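Local coordinates for Alpha/beta hydrolase fold protein (Chitinophaga pinensis, PDB 4PW0), which probably catalyses hydrolysis as a member of the alpha/beta hydrolase fold family, though the structure alone does not show its substrate, at the interface of chains A and B. Residues are numbered along the deposited sequence; one frame, centred on the assembly and turned at random. Chains: chain A/B, Alpha/beta hydrolase fold protein.

The interface of chains A and B. Residues chain A 232, 256-259, 268, 271; chain B 246, 250-254, 283.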
loop_
_atom_site.group_PDB
_atom_site.type_symbol
_atom_site.label_atom_id
_atom_site.label_comp_id
_atom_site.label_asym_id
_atom_site.label_seq_id
_atom_site.Cartn_x
_atom_site.Cartn_y
_atom_site.Cartn_z
ATOM N N SER A 232 -6.149 -5.079 -8.359
ATOM C CA SER A 232 -6.629 -4.087 -9.296
ATOM C C SER A 232 -8.052 -4.328 -9.773
ATOM O O SER A 232 -8.755 -3.362 -10.111
ATOM C CB SER A 232 -5.679 -4.013 -10.492
ATOM O OG SER A 232 -5.504 -5.281 -11.132
ATOM N N LEU A 256 -3.107 -1.468 -2.951
ATOM C CA LEU A 256 -3.662 -2.131 -4.119
ATOM C C LEU A 256 -2.531 -2.742 -4.948
ATOM O O LEU A 256 -1.492 -2.108 -5.198
ATOM C CB LEU A 256 -4.470 -1.190 -5.003
ATOM C CG LEU A 256 -5.634 -0.467 -4.364
ATOM C CD1 LEU A 256 -6.346 0.394 -5.391
ATOM C CD2 LEU A 256 -6.579 -1.439 -3.709
ATOM N N TYR A 257 -2.763 -3.992 -5.353
ATOM C CA TYR A 257 -1.747 -4.787 -6.057
ATOM C C TYR A 257 -2.053 -4.915 -7.561
ATOM O O TYR A 257 -3.213 -5.063 -7.932
ATOM C CB TYR A 257 -1.600 -6.194 -5.438
ATOM C CG TYR A 257 -1.171 -6.251 -3.984
ATOM C CD1 TYR A 257 -0.624 -5.172 -3.322
ATOM C CD2 TYR A 257 -1.257 -7.460 -3.289
ATOM C CE1 TYR A 257 -0.193 -5.247 -1.991
ATOM C CE2 TYR A 257 -0.851 -7.538 -1.985
ATOM C CZ TYR A 257 -0.340 -6.476 -1.334
ATOM O OH TYR A 257 0.061 -6.611 -0.003
ATOM N N PRO A 258 -1.016 -4.856 -8.394
ATOM C CA PRO A 258 -1.260 -4.728 -9.850
ATOM C C PRO A 258 -1.675 -6.010 -10.525
ATOM O O PRO A 258 -1.221 -7.120 -10.167
ATOM C CB PRO A 258 0.105 -4.285 -10.368
ATOM C CG PRO A 258 1.100 -4.806 -9.360
ATOM C CD PRO A 258 0.390 -4.648 -8.031
ATOM N N ASP A 259 -2.507 -5.849 -11.553
ATOM C CA ASP A 259 -2.915 -6.965 -12.435
ATOM C C ASP A 259 -3.337 -8.177 -11.624
ATOM O O ASP A 259 -2.914 -9.311 -11.901
ATOM C CB ASP A 259 -1.842 -7.326 -13.453
ATOM C CG ASP A 259 -2.377 -8.258 -14.548
ATOM O OD1 ASP A 259 -3.564 -8.145 -14.888
ATOM O OD2 ASP A 259 -1.537 -9.055 -14.997
ATOM N N TYR A 268 0.617 -12.151 -4.664
ATOM C CA TYR A 268 1.831 -11.529 -4.182
ATOM C C TYR A 268 1.994 -11.798 -2.670
ATOM O O TYR A 268 1.935 -10.894 -1.846
ATOM C CB TYR A 268 1.811 -10.021 -4.420
ATOM C CG TYR A 268 1.625 -9.635 -5.886
ATOM C CD1 TYR A 268 2.627 -9.834 -6.820
ATOM C CD2 TYR A 268 0.447 -9.062 -6.309
ATOM C CE1 TYR A 268 2.422 -9.480 -8.148
ATOM C CE2 TYR A 268 0.241 -8.673 -7.631
ATOM C CZ TYR A 268 1.235 -8.863 -8.558
ATOM O OH TYR A 268 1.071 -8.505 -9.893
ATOM N N LEU A 271 4.960 -9.952 -0.817
ATOM C CA LEU A 271 4.651 -8.535 -0.676
ATOM C C LEU A 271 3.657 -8.357 0.505
ATOM O O LEU A 271 3.818 -7.489 1.364
ATOM C CB LEU A 271 4.044 -8.016 -1.961
ATOM C CG LEU A 271 3.516 -6.597 -2.000
ATOM C CD1 LEU A 271 4.580 -5.576 -1.673
ATOM C CD2 LEU A 271 2.869 -6.308 -3.365
ATOM N N PHE B 246 -2.418 4.322 -10.674
ATOM C CA PHE B 246 -2.476 2.882 -10.419
ATOM C C PHE B 246 -3.331 2.166 -11.489
ATOM O O PHE B 246 -2.944 1.088 -11.990
ATOM C CB PHE B 246 -3.093 2.616 -9.038
ATOM C CG PHE B 246 -3.421 1.166 -8.784
ATOM C CD1 PHE B 246 -2.435 0.249 -8.439
ATOM C CD2 PHE B 246 -4.724 0.725 -8.928
ATOM C CE1 PHE B 246 -2.742 -1.090 -8.285
ATOM C CE2 PHE B 246 -5.025 -0.607 -8.772
ATOM C CZ PHE B 246 -4.020 -1.515 -8.437
ATOM N N PRO B 250 0.618 -0.380 -15.951
ATOM C CA PRO B 250 0.432 -1.839 -15.976
ATOM C C PRO B 250 1.000 -2.585 -14.783
ATOM O O PRO B 250 0.532 -3.687 -14.487
ATOM C CB PRO B 250 1.132 -2.226 -17.255
ATOM C CG PRO B 250 2.180 -1.169 -17.502
ATOM C CD PRO B 250 1.496 0.099 -17.039
ATOM N N ASP B 251 2.006 -2.023 -14.119
ATOM C CA ASP B 251 2.687 -2.714 -13.020
ATOM C C ASP B 251 2.972 -1.783 -11.842
ATOM O O ASP B 251 4.104 -1.648 -11.414
ATOM C CB ASP B 251 3.983 -3.398 -13.496
ATOM C CG ASP B 251 4.569 -4.340 -12.470
ATOM O OD1 ASP B 251 3.781 -4.867 -11.629
ATOM O OD2 ASP B 251 5.817 -4.549 -12.497
ATOM N N ALA B 252 1.919 -1.140 -11.359
ATOM C CA ALA B 252 2.055 -0.263 -10.185
ATOM C C ALA B 252 1.390 -0.859 -8.956
ATOM O O ALA B 252 0.249 -1.352 -9.008
ATOM C CB ALA B 252 1.476 1.139 -10.433
ATOM N N ILE B 253 2.111 -0.744 -7.839
ATOM C CA ILE B 253 1.526 -0.960 -6.513
ATOM C C ILE B 253 1.122 0.420 -5.970
ATOM O O ILE B 253 1.875 1.382 -6.096
ATOM C CB ILE B 253 2.561 -1.591 -5.551
ATOM C CG1 ILE B 253 3.039 -2.946 -6.019
ATOM C CG2 ILE B 253 2.045 -1.616 -4.128
ATOM C CD1 ILE B 253 4.389 -3.350 -5.464
ATOM N N LEU B 254 -0.071 0.519 -5.392
ATOM C CA LEU B 254 -0.496 1.759 -4.743
ATOM C C LEU B 254 -0.497 1.572 -3.241
ATOM O O LEU B 254 -0.982 0.532 -2.746
ATOM C CB LEU B 254 -1.942 2.111 -5.149
ATOM C CG LEU B 254 -2.528 3.393 -4.609
ATOM C CD1 LEU B 254 -1.792 4.616 -5.101
ATOM C CD2 LEU B 254 -4.008 3.481 -4.964
ATOM N N TYR B 283 10.500 -6.722 -5.074
ATOM C CA TYR B 283 9.341 -6.861 -5.932
ATOM C C TYR B 283 9.725 -7.147 -7.388
ATOM O O TYR B 283 10.599 -6.424 -7.934
ATOM C CB TYR B 283 8.456 -5.604 -5.848
ATOM C CG TYR B 283 7.271 -5.712 -6.754
ATOM C CD1 TYR B 283 6.203 -6.543 -6.448
ATOM C CD2 TYR B 283 7.216 -4.997 -7.960
ATOM C CE1 TYR B 283 5.160 -6.683 -7.326
ATOM C CE2 TYR B 283 6.163 -5.129 -8.838
ATOM C CZ TYR B 283 5.134 -5.984 -8.533
ATOM O OH TYR B 283 4.073 -6.186 -9.391
ATOM O OXT TYR B 283 9.172 -8.065 -8.045
#
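Two edge strands, each spanning residues 252-257, meet antiparallel and join the beta-sheets of the two chains. A:Leu256 and B:Leu254 bridge them with a reciprocal pair of backbone hydrogen bonds: A:Leu256 N gives to B:Leu254 O at 2.9 Å, and B:Leu254 N returns one to A:Leu256 O at 3.0 Å, both lying in the carbonyl planes. The two leucine side chains lie alongside, turned to the same surface of the sheet, CD1 of A:Leu256 3.9 Å from CD2 of B:Leu254. A:Leu256 CB also sits over one face of the B:Phe246 ring, 3.5 Å from B:Phe246 CZ and nearer the ring's edge than its centre; the flat phenyl face accepts a CH group (CH-pi). B:Phe246, its CG anti to the backbone N (chi1 170°), extends from helix 240-248 so that its tip also meets CB of A:Ser232, a residue small enough to lie against the ring. Past the bridge, A:Pro258, which has no N-H to continue the strand pairing, packs CD 3.7 Å from B:Ile253 CG1 and turns CG tip to tip toward the B:Tyr283 hydroxyl. B:Tyr283 OH donates to the syn lone pair of B:Asp251 OD1 at 2.6 Å; this carboxylate acceptor helps fix the ring, whose flat face receives B:Ile253 CD1 over its centre. Apolar branch tips suit the end-to-end contact of B:Ile253 CD1 with A:Leu271 CD2. A:Tyr268 OH donates a hydrogen bond to A:Pro258 O at 2.7 Å from above the carbonyl plane, and its ring crosses B:Tyr283 obliquely. An alanine here would lose both contacts and probably leave the segment after the strand less firmly held. If the dimer is biological, the patch and its two-fold twin join both sheets into one continuous sheet.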